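PDB 4C0Z: pilus tip adhesin Cpa from Streptococcus pyogenes, which sits at the pilus tip and can bind covalently to targets on the host cell surface through reactive thioester bonds, mediating adhesion. Local coordinates for residues Y136-F150 with L164-P177. Sequence-based numbering, arbitrary orientation.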
# COMPACT_ATOMS: atom_id res chain seq x y z
N TYR I 136 9.59 -5.75 1.20
CA TYR I 136 9.67 -7.18 1.42
C TYR I 136 9.92 -7.45 2.93
O TYR I 136 9.32 -8.36 3.50
CB TYR I 136 10.80 -7.79 0.55
CG TYR I 136 11.03 -9.27 0.77
CD1 TYR I 136 10.21 -10.21 0.16
CD2 TYR I 136 12.07 -9.73 1.57
CE1 TYR I 136 10.42 -11.58 0.35
CE2 TYR I 136 12.28 -11.09 1.77
CZ TYR I 136 11.45 -12.01 1.16
OH TYR I 136 11.64 -13.35 1.36
N TYR I 137 10.77 -6.63 3.57
CA TYR I 137 11.09 -6.80 4.99
C TYR I 137 10.16 -6.04 5.92
O TYR I 137 9.73 -6.60 6.93
CB TYR I 137 12.56 -6.46 5.28
CG TYR I 137 13.50 -7.53 4.77
CD1 TYR I 137 13.67 -8.73 5.46
CD2 TYR I 137 14.18 -7.37 3.56
CE1 TYR I 137 14.50 -9.73 4.97
CE2 TYR I 137 15.03 -8.36 3.07
CZ TYR I 137 15.19 -9.54 3.78
OH TYR I 137 16.01 -10.51 3.27
N THR I 138 9.86 -4.78 5.62
CA THR I 138 9.05 -3.94 6.50
C THR I 138 7.56 -4.29 6.53
O THR I 138 6.90 -4.07 7.54
CB THR I 138 9.20 -2.47 6.12
OG1 THR I 138 8.67 -2.28 4.80
CG2 THR I 138 10.62 -1.97 6.23
N ASP I 139 7.03 -4.79 5.41
CA ASP I 139 5.61 -5.07 5.26
C ASP I 139 5.30 -6.50 4.82
O ASP I 139 4.15 -6.79 4.51
CB ASP I 139 5.03 -4.07 4.25
CG ASP I 139 4.86 -2.70 4.84
OD1 ASP I 139 5.83 -1.90 4.78
OD2 ASP I 139 3.79 -2.43 5.43
N SER I 140 6.32 -7.37 4.82
CA SER I 140 6.22 -8.77 4.37
C SER I 140 5.53 -8.86 2.99
O SER I 140 4.66 -9.70 2.78
CB SER I 140 5.53 -9.65 5.42
OG SER I 140 6.19 -9.59 6.67
N SER I 141 5.90 -7.94 2.06
CA SER I 141 5.29 -7.95 0.73
C SER I 141 5.73 -9.20 -0.02
O SER I 141 6.88 -9.63 0.08
CB SER I 141 5.57 -6.68 -0.05
OG SER I 141 6.91 -6.65 -0.52
N TYR I 142 4.77 -9.84 -0.69
CA TYR I 142 4.97 -11.11 -1.38
C TYR I 142 5.92 -11.04 -2.58
O TYR I 142 5.64 -10.33 -3.55
CB TYR I 142 3.62 -11.71 -1.78
CG TYR I 142 3.70 -13.12 -2.34
CD1 TYR I 142 3.81 -14.22 -1.50
CD2 TYR I 142 3.62 -13.35 -3.71
CE1 TYR I 142 3.87 -15.52 -2.01
CE2 TYR I 142 3.69 -14.64 -4.23
CZ TYR I 142 3.80 -15.72 -3.38
OH TYR I 142 3.85 -16.99 -3.90
N ILE I 143 7.03 -11.76 -2.51
CA ILE I 143 7.99 -11.91 -3.61
C ILE I 143 8.38 -13.38 -3.66
O ILE I 143 9.12 -13.85 -2.79
CB ILE I 143 9.24 -10.97 -3.57
CG1 ILE I 143 8.87 -9.48 -3.41
CG2 ILE I 143 10.08 -11.21 -4.83
CD1 ILE I 143 10.02 -8.51 -3.15
N SER I 144 7.83 -14.13 -4.62
CA SER I 144 8.13 -15.55 -4.79
C SER I 144 9.15 -15.72 -5.90
O SER I 144 10.20 -16.33 -5.69
CB SER I 144 6.87 -16.35 -5.12
OG SER I 144 6.23 -15.86 -6.29
N ASP I 145 8.84 -15.16 -7.09
CA ASP I 145 9.67 -15.25 -8.28
C ASP I 145 9.94 -13.87 -8.87
O ASP I 145 9.05 -13.25 -9.46
CB ASP I 145 9.04 -16.20 -9.32
CG ASP I 145 9.88 -16.44 -10.57
OD1 ASP I 145 11.13 -16.49 -10.45
OD2 ASP I 145 9.29 -16.60 -11.66
N THR I 146 11.20 -13.42 -8.72
CA THR I 146 11.69 -12.13 -9.21
C THR I 146 11.68 -12.06 -10.74
O THR I 146 11.65 -10.96 -11.28
CB THR I 146 13.06 -11.82 -8.62
OG1 THR I 146 13.94 -12.91 -8.90
CG2 THR I 146 13.01 -11.56 -7.12
N SER I 147 11.67 -13.22 -11.43
CA SER I 147 11.60 -13.33 -12.90
C SER I 147 10.28 -12.75 -13.42
O SER I 147 10.21 -12.35 -14.58
CB SER I 147 11.70 -14.79 -13.32
OG SER I 147 12.86 -15.41 -12.77
N LYS I 148 9.24 -12.73 -12.56
CA LYS I 148 7.89 -12.24 -12.84
C LYS I 148 7.63 -10.85 -12.22
O LYS I 148 6.56 -10.29 -12.45
CB LYS I 148 6.85 -13.25 -12.33
CG LYS I 148 6.79 -14.55 -13.12
CD LYS I 148 5.78 -15.52 -12.54
CE LYS I 148 5.76 -16.82 -13.31
NZ LYS I 148 4.87 -17.82 -12.68
N ALA I 149 8.59 -10.29 -11.45
CA ALA I 149 8.45 -8.99 -10.79
C ALA I 149 8.34 -7.81 -11.76
O ALA I 149 8.77 -7.92 -12.91
CB ALA I 149 9.60 -8.76 -9.81
N PHE I 150 7.74 -6.69 -11.29
CA PHE I 150 7.56 -5.42 -12.01
C PHE I 150 6.70 -5.52 -13.28
O PHE I 150 6.88 -4.71 -14.20
CB PHE I 150 8.92 -4.75 -12.30
CG PHE I 150 9.87 -4.71 -11.12
CD1 PHE I 150 9.55 -3.99 -9.97
CD2 PHE I 150 11.07 -5.40 -11.16
CE1 PHE I 150 10.42 -3.98 -8.87
CE2 PHE I 150 11.94 -5.38 -10.07
CZ PHE I 150 11.62 -4.65 -8.94
N LEU I 164 14.26 -3.73 -17.38
CA LEU I 164 13.43 -4.73 -16.69
C LEU I 164 14.24 -5.93 -16.20
O LEU I 164 14.07 -6.33 -15.04
CB LEU I 164 12.24 -5.16 -17.57
CG LEU I 164 11.23 -6.15 -16.96
CD1 LEU I 164 10.50 -5.55 -15.74
CD2 LEU I 164 10.24 -6.61 -18.01
N GLN I 165 15.14 -6.49 -17.05
CA GLN I 165 15.98 -7.62 -16.66
C GLN I 165 16.96 -7.26 -15.54
O GLN I 165 17.09 -8.04 -14.59
CB GLN I 165 16.70 -8.23 -17.89
CG GLN I 165 17.46 -9.54 -17.67
CD GLN I 165 16.81 -10.53 -16.74
OE1 GLN I 165 15.68 -11.00 -16.95
NE2 GLN I 165 17.54 -10.90 -15.71
N LEU I 166 17.60 -6.07 -15.62
CA LEU I 166 18.53 -5.58 -14.60
C LEU I 166 17.81 -5.38 -13.26
O LEU I 166 18.35 -5.76 -12.21
CB LEU I 166 19.20 -4.27 -15.03
CG LEU I 166 20.27 -4.33 -16.13
CD1 LEU I 166 20.68 -2.93 -16.54
CD2 LEU I 166 21.50 -5.11 -15.69
N MET I 167 16.58 -4.83 -13.31
CA MET I 167 15.78 -4.57 -12.12
C MET I 167 15.39 -5.86 -11.40
O MET I 167 15.58 -5.96 -10.19
CB MET I 167 14.54 -3.72 -12.46
CG MET I 167 14.88 -2.26 -12.70
SD MET I 167 13.39 -1.31 -13.08
CE MET I 167 13.42 -1.33 -14.73
N ARG I 168 14.92 -6.87 -12.17
CA ARG I 168 14.53 -8.19 -11.65
C ARG I 168 15.69 -8.91 -10.96
O ARG I 168 15.51 -9.49 -9.89
CB ARG I 168 13.95 -9.04 -12.79
CG ARG I 168 12.57 -8.59 -13.21
CD ARG I 168 12.04 -9.36 -14.41
NE ARG I 168 10.61 -9.13 -14.55
CZ ARG I 168 9.90 -9.37 -15.66
NH1 ARG I 168 10.50 -9.86 -16.74
NH2 ARG I 168 8.60 -9.13 -15.68
N ASN I 169 16.89 -8.84 -11.57
CA ASN I 169 18.10 -9.46 -11.04
C ASN I 169 18.58 -8.76 -9.77
O ASN I 169 18.99 -9.43 -8.82
CB ASN I 169 19.20 -9.52 -12.10
CG ASN I 169 19.98 -10.81 -12.09
OD1 ASN I 169 20.35 -11.35 -11.04
ND2 ASN I 169 20.18 -11.38 -13.28
N ALA I 170 18.53 -7.41 -9.76
CA ALA I 170 18.94 -6.60 -8.61
C ALA I 170 18.03 -6.82 -7.40
O ALA I 170 18.54 -6.90 -6.29
CB ALA I 170 19.01 -5.13 -8.98
N LEU I 171 16.70 -6.99 -7.63
CA LEU I 171 15.72 -7.28 -6.57
C LEU I 171 16.01 -8.64 -5.94
O LEU I 171 16.03 -8.74 -4.71
CB LEU I 171 14.28 -7.21 -7.11
CG LEU I 171 13.15 -7.50 -6.08
CD1 LEU I 171 13.05 -6.41 -5.01
CD2 LEU I 171 11.82 -7.70 -6.79
N LYS I 172 16.28 -9.65 -6.79
CA LYS I 172 16.61 -11.03 -6.40
C LYS I 172 17.81 -11.04 -5.45
O LYS I 172 17.77 -11.71 -4.41
CB LYS I 172 16.91 -11.88 -7.66
CG LYS I 172 16.99 -13.37 -7.38
CD LYS I 172 17.54 -14.15 -8.57
CE LYS I 172 17.41 -15.65 -8.39
NZ LYS I 172 18.31 -16.18 -7.33
N ARG I 173 18.86 -10.29 -5.81
CA ARG I 173 20.09 -10.20 -5.02
C ARG I 173 19.88 -9.46 -3.70
O ARG I 173 20.38 -9.94 -2.68
CB ARG I 173 21.23 -9.58 -5.85
CG ARG I 173 21.70 -10.48 -7.00
CD ARG I 173 22.68 -9.77 -7.91
NE ARG I 173 24.02 -9.70 -7.33
CZ ARG I 173 25.03 -9.00 -7.84
NH1 ARG I 173 24.86 -8.29 -8.95
NH2 ARG I 173 26.21 -9.00 -7.24
N LEU I 174 19.13 -8.34 -3.70
CA LEU I 174 18.86 -7.53 -2.50
C LEU I 174 18.05 -8.24 -1.40
O LEU I 174 18.28 -7.97 -0.22
CB LEU I 174 18.16 -6.20 -2.86
CG LEU I 174 18.97 -5.13 -3.58
CD1 LEU I 174 18.09 -3.97 -3.98
CD2 LEU I 174 20.13 -4.64 -2.74
N ILE I 175 17.09 -9.10 -1.78
CA ILE I 175 16.23 -9.77 -0.81
C ILE I 175 16.78 -11.13 -0.35
O ILE I 175 16.14 -11.81 0.46
CB ILE I 175 14.75 -9.88 -1.29
CG1 ILE I 175 14.61 -10.80 -2.53
CG2 ILE I 175 14.14 -8.48 -1.51
CD1 ILE I 175 13.24 -11.35 -2.76
N ASN I 176 17.97 -11.53 -0.85
CA ASN I 176 18.64 -12.78 -0.47
C ASN I 176 19.82 -12.45 0.46
O ASN I 176 20.86 -12.00 -0.04
CB ASN I 176 19.09 -13.55 -1.73
CG ASN I 176 19.76 -14.88 -1.47
OD1 ASN I 176 19.83 -15.40 -0.34
ND2 ASN I 176 20.26 -15.48 -2.54
N PRO I 177 19.70 -12.66 1.80
CA PRO I 177 20.81 -12.32 2.70
C PRO I 177 22.12 -13.04 2.41
O PRO I 177 23.17 -12.41 2.49
CB PRO I 177 20.26 -12.64 4.10
CG PRO I 177 18.79 -12.69 3.94
CD PRO I 177 18.54 -13.19 2.55
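Arg168 supplies the polar grip between helix 161-174 and the chain that leaves helix 123-138. Its side chain runs extended from CG to NE, and two nitrogens close side-on upon one carbonyl oxygen: NE lies 2.7 Å and NH2 3.0 Å from Ala149 O. The NE bond is the straighter, with an N-H...O angle of 156°, and the acceptor stays almost in the guanidinium plane. Ser147 O sits over the centre of one guanidinium face, while Leu164 CD2 lies against the opposite face. Thr146 OG1 crosses the Lys172 chain, 3.4 Å from its CB.

Apolar packing makes up much of the rest. The Phe150 ring slides past the Arg168 side chain, its plane only 17° from that of the guanidinium, and CZ comes within 3.7 Å of Leu171 CD2. Met167 SD stands above a face of this ring in a distant Met-aromatic contact, 5.3 Å from the centroid. Leu171, whose chi1 of 180° sends CG directly opposite the backbone N, turns its methyls to Ala149 CB and, tip to tip, to Ile143 CD1. Ile175 CD1 packs 3.8 Å from Ile143 CG2.

Two tyrosines close the other end. Ile175 CB makes a CH-pi contact over the Tyr136 face, 4.2 Å from the ring centroid; Tyr137 OH lies beside Pro177 CG and 3.1 Å from Ile175 O. Asp139 hydrogen-bonds through its carboxylate to the backbone N of Asn57 and Leu58, two spermidine-pocket residues.

Apolar packing and the Arg168 grip together hold residues 143-150 against helix 161-174 within the thioester domain; the bifurcated bond limits guanidinium rotation just before Phe150, the N-cap residue of helix 151-157.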